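Local coordinates for protein Rho guanine nucleotide exchange factor 12 (Homo sapiens, PDB 1TXD) that acts as a guanine nucleotide exchange factor for the GTPase RhoA, the chain here comprising its catalytic DH domain and the PH domain that follows, at residues A[294-298]-A[313-317]; A[6-10]-A[94-98]; A[45-50]-A[163-167]; A[319-323]-A[370-374]. The protein carries 1 engineered substitution. One frame throughout, in Å; residues are numbered along the deposited sequence.

Contact 1 (A[294-298]-A[313-317])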
# COMPACT_ATOMS: atom_id res chain seq x y z
N LEU A 294 20.76 -8.37 10.45
CA LEU A 294 21.02 -6.97 10.73
C LEU A 294 21.44 -6.89 12.19
O LEU A 294 20.60 -7.03 13.09
CB LEU A 294 19.76 -6.12 10.52
CG LEU A 294 19.24 -5.95 9.10
CD1 LEU A 294 17.96 -5.11 9.13
CD2 LEU A 294 20.29 -5.33 8.16
N VAL A 295 22.73 -6.65 12.43
CA VAL A 295 23.32 -6.88 13.75
C VAL A 295 23.30 -5.63 14.63
O VAL A 295 23.66 -4.54 14.19
CB VAL A 295 24.76 -7.42 13.66
CG1 VAL A 295 25.08 -8.25 14.89
CG2 VAL A 295 24.96 -8.25 12.39
N LEU A 296 22.85 -5.81 15.87
CA LEU A 296 22.90 -4.79 16.90
C LEU A 296 24.05 -5.14 17.87
O LEU A 296 23.90 -6.03 18.71
CB LEU A 296 21.57 -4.72 17.65
CG LEU A 296 21.32 -3.45 18.47
CD1 LEU A 296 21.05 -2.25 17.56
CD2 LEU A 296 20.16 -3.65 19.45
N ARG A 297 25.19 -4.45 17.71
CA ARG A 297 26.39 -4.68 18.53
C ARG A 297 27.28 -3.43 18.65
O ARG A 297 26.91 -2.35 18.18
CB ARG A 297 27.19 -5.86 17.96
CG ARG A 297 27.64 -5.68 16.51
CD ARG A 297 28.81 -6.58 16.13
NE ARG A 297 30.06 -5.83 16.04
CZ ARG A 297 31.27 -6.38 16.03
NH1 ARG A 297 31.43 -7.70 16.10
NH2 ARG A 297 32.34 -5.59 15.95
N CYS A 298 28.45 -3.57 19.28
CA CYS A 298 29.39 -2.44 19.46
C CYS A 298 30.74 -2.68 18.80
O CYS A 298 30.94 -3.66 18.08
CB CYS A 298 29.58 -2.16 20.96
SG CYS A 298 28.04 -2.03 21.91
N PHE A 313 30.41 1.98 23.33
CA PHE A 313 29.68 2.78 22.33
C PHE A 313 28.39 2.08 21.85
O PHE A 313 28.45 1.10 21.11
CB PHE A 313 30.56 3.04 21.09
CG PHE A 313 31.73 3.97 21.33
CD1 PHE A 313 31.72 5.27 20.82
CD2 PHE A 313 32.86 3.54 22.03
CE1 PHE A 313 32.80 6.13 21.02
CE2 PHE A 313 33.95 4.39 22.24
CZ PHE A 313 33.92 5.69 21.73
N SER A 314 27.23 2.61 22.25
CA SER A 314 25.94 2.00 21.90
C SER A 314 25.59 2.16 20.41
O SER A 314 25.80 3.23 19.83
CB SER A 314 24.82 2.62 22.75
OG SER A 314 23.62 1.86 22.68
N PRO A 315 25.05 1.11 19.79
CA PRO A 315 24.51 1.21 18.41
C PRO A 315 23.14 1.87 18.35
O PRO A 315 22.69 2.19 17.27
CB PRO A 315 24.41 -0.25 17.96
CG PRO A 315 24.17 -1.00 19.22
CD PRO A 315 24.89 -0.25 20.33
N VAL A 316 22.49 2.06 19.50
CA VAL A 316 21.26 2.84 19.60
C VAL A 316 21.59 4.18 20.25
O VAL A 316 22.01 4.23 21.41
CB VAL A 316 20.19 2.12 20.47
CG1 VAL A 316 19.16 3.10 21.08
CG2 VAL A 316 19.49 1.06 19.64
N ILE A 317 21.36 5.25 19.49
CA ILE A 317 21.57 6.61 19.97
C ILE A 317 20.24 7.31 20.22
O ILE A 317 19.49 7.57 19.29
CB ILE A 317 22.39 7.41 18.93
CG1 ILE A 317 23.72 6.71 18.63
CG2 ILE A 317 22.61 8.83 19.41
CD1 ILE A 317 24.21 6.93 17.20
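A proline ring makes a good knob, because it is compact and rigid. Pro315 plays that part here, entering a shallow notch made by Leu296, Arg297 and Cys298. Its CG sits 3.7 Å from Leu296 CD1 on one wall and 3.2 Å from the backbone Arg297 O. Its CD lies 3.9 Å from Cys298 SG. Leu296 turns its end over the ring and onward, with its CD1 4.2 Å from Val316 CG2. The touching parts, 296-298 and 313-316, run roughly antiparallel, 161° apart, as the chain leaves and re-enters the PH-domain β-sandwich, where strands 293-295 and 316-318 both pair with strand 283-290. Leu296 and Val316 each also touch Leu250, which adds a third apolar side chain to the patch, whereas Arg297 points its CA-to-CB bond away from 313-317. Pro315 has no amide hydrogen to give, but its backbone is still hydrogen-bonded to Leu286 of strand 283-290. The chemistry between the segments is therefore mostly apolar packing centred on the proline ring, with the Arg297 carbonyl close to it.

Contact 2 (A[6-10]-A[94-98])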
# COMPACT_ATOMS: atom_id res chain seq x y z
N TRP A 6 -21.90 -2.53 -26.33
CA TRP A 6 -23.07 -1.69 -26.05
C TRP A 6 -24.10 -1.63 -27.19
O TRP A 6 -25.30 -1.77 -26.94
CB TRP A 6 -22.66 -0.26 -25.72
CG TRP A 6 -23.89 0.55 -25.55
CD1 TRP A 6 -24.78 0.49 -24.51
CD2 TRP A 6 -24.43 1.47 -26.48
NE1 TRP A 6 -25.82 1.36 -24.72
CE2 TRP A 6 -25.63 1.97 -25.93
CE3 TRP A 6 -24.00 1.96 -27.71
CZ2 TRP A 6 -26.40 2.93 -26.58
CZ3 TRP A 6 -24.76 2.90 -28.36
CH2 TRP A 6 -25.96 3.38 -27.79
N GLN A 7 -23.62 -1.35 -28.41
CA GLN A 7 -24.48 -1.17 -29.59
C GLN A 7 -25.19 -2.48 -29.99
O GLN A 7 -26.22 -2.46 -30.70
CB GLN A 7 -23.67 -0.63 -30.78
CG GLN A 7 -22.92 0.68 -30.48
CD GLN A 7 -21.78 0.99 -31.43
OE1 GLN A 7 -20.89 0.15 -31.62
NE2 GLN A 7 -21.79 2.19 -32.00
N GLN A 8 -24.62 -3.60 -29.53
CA GLN A 8 -25.23 -4.92 -29.61
C GLN A 8 -26.55 -5.00 -28.84
O GLN A 8 -27.51 -5.59 -29.33
CB GLN A 8 -24.26 -5.98 -29.06
CG GLN A 8 -24.80 -7.42 -29.03
CD GLN A 8 -25.17 -7.96 -30.41
OE1 GLN A 8 -26.32 -8.35 -30.63
NE2 GLN A 8 -24.22 -7.97 -31.34
N LEU A 9 -26.59 -4.44 -27.64
CA LEU A 9 -27.85 -4.32 -26.91
C LEU A 9 -28.88 -3.61 -27.78
O LEU A 9 -29.80 -4.25 -28.30
CB LEU A 9 -27.68 -3.56 -25.58
CG LEU A 9 -27.17 -4.33 -24.34
CD1 LEU A 9 -26.79 -3.37 -23.18
CD2 LEU A 9 -28.21 -5.35 -23.87
N VAL A 10 -28.68 -2.31 -27.98
CA VAL A 10 -29.72 -1.43 -28.55
C VAL A 10 -30.09 -1.81 -29.97
O VAL A 10 -29.21 -2.14 -30.77
CB VAL A 10 -29.30 0.06 -28.62
CG1 VAL A 10 -30.53 0.94 -28.88
CG2 VAL A 10 -28.59 0.51 -27.35
N GLU A 94 -36.26 -0.53 -21.42
CA GLU A 94 -35.99 -1.60 -22.38
C GLU A 94 -35.07 -1.16 -23.54
O GLU A 94 -34.49 -2.02 -24.22
CB GLU A 94 -37.30 -2.20 -22.95
CG GLU A 94 -37.11 -3.08 -24.20
CD GLU A 94 -38.27 -4.02 -24.48
OE1 GLU A 94 -39.33 -3.55 -24.97
OE2 GLU A 94 -38.12 -5.24 -24.23
N THR A 95 -34.94 0.15 -23.76
CA THR A 95 -34.06 0.66 -24.84
C THR A 95 -32.58 0.23 -24.72
O THR A 95 -31.86 0.24 -25.72
CB THR A 95 -34.13 2.21 -24.93
OG1 THR A 95 -34.31 2.79 -23.63
CG2 THR A 95 -35.36 2.66 -25.72
N SER A 96 -32.15 -0.13 -23.51
CA SER A 96 -30.74 -0.37 -23.18
C SER A 96 -29.91 0.90 -23.28
O SER A 96 -28.71 0.90 -23.00
CB SER A 96 -30.13 -1.49 -24.02
OG SER A 96 -31.10 -2.48 -24.32
N VAL A 97 -30.57 1.99 -23.66
CA VAL A 97 -30.00 3.32 -23.61
C VAL A 97 -30.17 3.82 -22.19
O VAL A 97 -31.27 3.79 -21.64
CB VAL A 97 -30.70 4.26 -24.58
CG1 VAL A 97 -30.14 5.68 -24.48
CG2 VAL A 97 -30.56 3.73 -25.97
N ILE A 98 -29.07 4.27 -21.61
CA ILE A 98 -29.06 4.76 -20.25
C ILE A 98 -29.26 6.25 -20.35
O ILE A 98 -28.66 6.89 -21.21
CB ILE A 98 -27.71 4.42 -19.60
CG1 ILE A 98 -27.64 2.92 -19.30
CG2 ILE A 98 -27.48 5.21 -18.35
CD1 ILE A 98 -26.66 2.20 -20.18
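Around the N-terminal residues 6-9 the backbone makes a single loosely held helical turn, its Leu9 N to Trp6 O bond of 3.0 Å being weak. Facing it is an irregular segment, 94-98, in which Ser96 takes up a left-handed conformation (phi 66°, psi -1°), and the two backbones come nearest at Val10 and Ser96, with CA atoms 5.6 Å apart. The setting is one end of the DH helical bundle, where the connection between helices 72-90 and 102-109 meets the start of the chain. The bend at Ser96 presents both its CB and its carbonyl to 6-10. Ser96 directs its CB at the helical turn, reaching 3.6 Å from Leu9 CB, while Val10 straddles the bend: its CG1 is 3.5 Å from Thr95 O and its CG2 is 4.0 Å from Val97 CG2. Trp6 reaches across edge-on, its CZ2 lying 4.3 Å from Val97 CG2. Gln26, on the long helix 20-57, touches both Trp6 and Val97, so the two segments meet against a shared support. The indole also carries the polar link, since Trp6 NE1 donates a weak hydrogen bond to Ser96 O at 3.4 Å, with an N-H...O angle of 153°.

Contact 3 (A[45-50]-A[163-167])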
# COMPACT_ATOMS: atom_id res chain seq x y z
N VAL A 45 -12.47 -15.16 -8.38
CA VAL A 45 -11.31 -16.05 -8.52
C VAL A 45 -10.50 -16.09 -7.23
O VAL A 45 -10.28 -17.18 -6.76
CB VAL A 45 -10.36 -15.73 -9.73
CG1 VAL A 45 -9.08 -16.66 -9.75
CG2 VAL A 45 -11.05 -15.84 -11.01
N LEU A 46 -10.00 -14.96 -6.70
CA LEU A 46 -9.36 -14.96 -5.39
C LEU A 46 -10.18 -15.79 -4.42
O LEU A 46 -9.64 -16.63 -3.68
CB LEU A 46 -9.27 -13.60 -4.76
CG LEU A 46 -8.06 -12.84 -5.33
CD1 LEU A 46 -8.05 -11.54 -4.71
CD2 LEU A 46 -6.80 -13.65 -4.93
N ASP A 47 -11.41 -15.39 -4.31
CA ASP A 47 -12.32 -16.05 -3.33
C ASP A 47 -12.46 -17.51 -3.58
O ASP A 47 -12.40 -18.30 -2.63
CB ASP A 47 -13.70 -15.33 -3.24
CG ASP A 47 -14.62 -15.96 -2.26
OD1 ASP A 47 -15.64 -16.51 -2.72
OD2 ASP A 47 -14.38 -16.06 -1.03
N GLN A 48 -12.72 -17.91 -4.80
CA GLN A 48 -13.22 -19.31 -4.98
C GLN A 48 -12.04 -20.28 -5.15
O GLN A 48 -12.06 -21.39 -4.60
CB GLN A 48 -14.19 -19.43 -6.14
CG GLN A 48 -15.64 -18.93 -5.84
CD GLN A 48 -16.29 -19.64 -4.66
OE1 GLN A 48 -16.59 -20.83 -4.73
NE2 GLN A 48 -16.54 -18.90 -3.57
N VAL A 49 -10.99 -19.81 -5.82
CA VAL A 49 -9.86 -20.69 -6.14
C VAL A 49 -8.91 -20.79 -4.93
O VAL A 49 -8.44 -21.90 -4.67
CB VAL A 49 -9.12 -20.26 -7.42
CG1 VAL A 49 -7.89 -21.13 -7.64
CG2 VAL A 49 -10.05 -20.36 -8.61
N PHE A 50 -8.72 -19.67 -4.20
CA PHE A 50 -7.79 -19.55 -3.12
C PHE A 50 -8.42 -19.58 -1.75
O PHE A 50 -8.12 -20.49 -0.99
CB PHE A 50 -6.87 -18.29 -3.27
CG PHE A 50 -6.01 -18.35 -4.46
CD1 PHE A 50 -4.81 -19.06 -4.44
CD2 PHE A 50 -6.45 -17.85 -5.67
CE1 PHE A 50 -4.07 -19.22 -5.58
CE2 PHE A 50 -5.68 -17.99 -6.82
CZ PHE A 50 -4.48 -18.67 -6.77
N LEU A 163 -0.96 -15.95 -7.23
CA LEU A 163 -1.64 -15.30 -6.11
C LEU A 163 -1.10 -13.91 -5.93
O LEU A 163 -1.84 -12.94 -5.92
CB LEU A 163 -1.49 -16.14 -4.83
CG LEU A 163 -2.40 -15.74 -3.62
CD1 LEU A 163 -3.87 -15.67 -4.04
CD2 LEU A 163 -2.30 -16.66 -2.41
N LYS A 164 0.20 -13.79 -5.80
CA LYS A 164 0.82 -12.49 -5.61
C LYS A 164 0.44 -11.49 -6.70
O LYS A 164 0.44 -10.32 -6.45
CB LYS A 164 2.32 -12.58 -5.46
CG LYS A 164 3.14 -12.77 -6.75
CD LYS A 164 4.61 -13.03 -6.46
CE LYS A 164 5.30 -13.72 -7.61
NZ LYS A 164 5.25 -12.81 -8.82
N ASP A 165 0.15 -11.97 -7.91
CA ASP A 165 -0.22 -11.09 -9.02
C ASP A 165 -1.71 -10.82 -9.11
O ASP A 165 -2.10 -9.92 -9.79
CB ASP A 165 0.26 -11.70 -10.35
CG ASP A 165 1.73 -11.91 -10.39
OD1 ASP A 165 2.14 -13.05 -10.78
OD2 ASP A 165 2.53 -11.00 -10.05
N ILE A 166 -2.56 -11.61 -8.47
CA ILE A 166 -4.00 -11.35 -8.54
C ILE A 166 -4.43 -10.37 -7.45
O ILE A 166 -5.30 -9.53 -7.60
CB ILE A 166 -4.74 -12.72 -8.42
CG1 ILE A 166 -4.25 -13.68 -9.50
CG2 ILE A 166 -6.24 -12.47 -8.47
CD1 ILE A 166 -5.00 -15.01 -9.52
N ILE A 167 -3.82 -10.48 -6.29
CA ILE A 167 -4.22 -9.66 -5.19
C ILE A 167 -4.19 -8.18 -5.43
O ILE A 167 -5.12 -7.48 -5.08
CB ILE A 167 -3.37 -10.12 -4.00
CG1 ILE A 167 -4.10 -11.25 -3.29
CG2 ILE A 167 -3.05 -9.02 -2.97
CD1 ILE A 167 -3.10 -12.02 -2.53
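Val45 opens the contact lightly, its CG1 lying 4.4 Å from Ile166 CD1. Leu46 does far more: its CG comes within 3.6 Å of Ile166 CG2, and its CD2 stands 3.7 Å from Leu163 CD1 and 4.0 Å from Ile167 CG1, so one leucine reaches three residues of the opposing segment. In the all-α DH bundle this packs the long helix 20-57 against the short helix 163-166. The next residues turn elsewhere, Asp47 accepting a hydrogen bond from Gln48 NE2 through OD1 at 2.7 Å, and Val49 packing on Ala152 of helix 143-154 and on Leu157. One helical turn beyond Leu46, Phe50 faces the short helix again. Leu163 CD1 makes a CH-π contact over one face of its ring, 3.5 Å from the centroid and 15° off the normal, and Ile166 CD1 approaches Phe50 CE2 to 4.1 Å.

Contact 4 (A[319-323]-A[370-374])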
# COMPACT_ATOMS: atom_id res chain seq x y z
N LEU A 319 17.79 10.07 20.38
CA LEU A 319 17.71 11.39 19.74
C LEU A 319 17.48 12.54 20.73
O LEU A 319 17.74 13.70 20.40
CB LEU A 319 16.60 11.40 18.67
CG LEU A 319 16.83 10.50 17.45
CD1 LEU A 319 15.56 10.44 16.60
CD2 LEU A 319 18.01 10.98 16.61
N SER A 320 16.98 12.21 21.92
CA SER A 320 16.73 13.20 22.97
C SER A 320 18.00 13.92 23.43
O SER A 320 17.92 14.97 24.07
CB SER A 320 16.09 12.50 24.16
OG SER A 320 15.65 13.44 25.12
N THR A 321 19.15 13.34 23.12
CA THR A 321 20.44 13.82 23.58
C THR A 321 21.36 14.25 22.44
O THR A 321 22.49 14.65 22.69
CB THR A 321 21.15 12.68 24.35
OG1 THR A 321 21.51 11.62 23.45
CG2 THR A 321 20.20 12.02 25.37
N VAL A 322 20.88 14.18 21.20
CA VAL A 322 21.76 14.33 20.05
C VAL A 322 21.97 15.78 19.64
O VAL A 322 21.05 16.61 19.71
CB VAL A 322 21.26 13.52 18.83
CG1 VAL A 322 22.05 13.84 17.58
CG2 VAL A 322 21.38 12.05 19.12
N LEU A 323 23.21 16.07 19.26
CA LEU A 323 23.57 17.27 18.52
C LEU A 323 24.30 16.79 17.28
O LEU A 323 25.07 15.84 17.33
CB LEU A 323 24.49 18.17 19.36
CG LEU A 323 23.82 19.06 20.43
CD1 LEU A 323 24.86 19.82 21.23
CD2 LEU A 323 22.82 20.03 19.78
N SER A 370 12.16 17.51 17.84
CA SER A 370 10.77 17.16 18.11
C SER A 370 10.60 16.50 19.48
O SER A 370 9.64 16.80 20.20
CB SER A 370 10.23 16.23 17.02
OG SER A 370 8.84 15.98 17.20
N VAL A 371 11.52 15.61 19.83
CA VAL A 371 11.50 14.90 21.11
C VAL A 371 11.84 15.84 22.27
O VAL A 371 11.21 15.79 23.33
CB VAL A 371 12.47 13.68 21.10
CG1 VAL A 371 12.54 13.03 22.48
CG2 VAL A 371 12.04 12.65 20.05
N LYS A 372 12.84 16.69 22.05
CA LYS A 372 13.25 17.71 23.03
C LYS A 372 12.15 18.77 23.25
O LYS A 372 12.09 19.42 24.30
CB LYS A 372 14.55 18.39 22.60
CG LYS A 372 15.78 17.48 22.60
CD LYS A 372 16.98 18.13 21.91
CE LYS A 372 18.24 17.26 22.00
NZ LYS A 372 19.31 17.69 21.05
N GLU A 373 11.28 18.92 22.25
CA GLU A 373 10.13 19.82 22.33
C GLU A 373 9.01 19.23 23.19
O GLU A 373 8.39 19.95 23.98
CB GLU A 373 9.57 20.13 20.93
CG GLU A 373 9.66 21.59 20.52
CD GLU A 373 8.41 22.08 19.82
OE1 GLU A 373 7.93 21.38 18.89
OE2 GLU A 373 7.90 23.16 20.19
N GLN A 374 8.76 17.92 23.04
CA GLN A 374 7.65 17.25 23.73
C GLN A 374 7.85 17.18 25.26
O GLN A 374 6.90 16.94 26.00
CB GLN A 374 7.41 15.85 23.15
CG GLN A 374 6.64 15.85 21.82
CD GLN A 374 5.89 14.55 21.54
OE1 GLN A 374 6.47 13.59 21.02
NE2 GLN A 374 4.61 14.51 21.89
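Ser370, near the C-terminal end of helix 354-374, does not reach 319-323, but its carbonyl serves the helix itself, accepting a hydrogen bond from Gln374 N at 3.2 Å. Val371 is the first to engage. Its CA-to-CB bond is aimed at the partner segment, and CG1 lies 4.0 Å from Ser320 CB, a van der Waals contact less extensive than that of Lys372, which follows. The helix is the C-terminal helix of the PH fold, which packs against one end of the β-sandwich, while 319-321 forms a 3-10 turn linking strand 316-318 to strand 322-326. Leu319 adds to the same interface by packing on Ile364 and Met367, farther back along the helix. Lys372 then runs out almost fully extended along the turn, its chi2, chi3 and chi4 all t. On the way, CE passes 3.9 Å from Leu319 O, 3.1 Å from Ser320 O and 4.2 Å from Thr321 N. At the tip of Lys372, NZ donates a very short hydrogen bond of 2.4 Å to Val322 O, and stands 4.4 Å from Leu323 CD2.

In the fold
The chemistry of these four contacts differs with their burial. Contact 3 is the buried one and wholly apolar, held by aliphatic and aromatic groups inside the DH bundle. The other three are partly buried. Contacts 1 and 2 mix apolar packing with backbone carbonyls, approached by a proline ring and an indole, while contact 4 centres on the hydrogen bond from Lys372 to Val322 O. Contacts 2 and 3 both rely on helix 20-57, as support in the first and as partner in the second, though their centres are 33 Å apart. Contacts 1 and 4 share the PH sandwich and meet directly, Ile317 CG2 lying 3.5 Å from Val322 CG2, while contact 2 sits on the opposite side of the chain's centre, about 69 Å from contact 1 between centres.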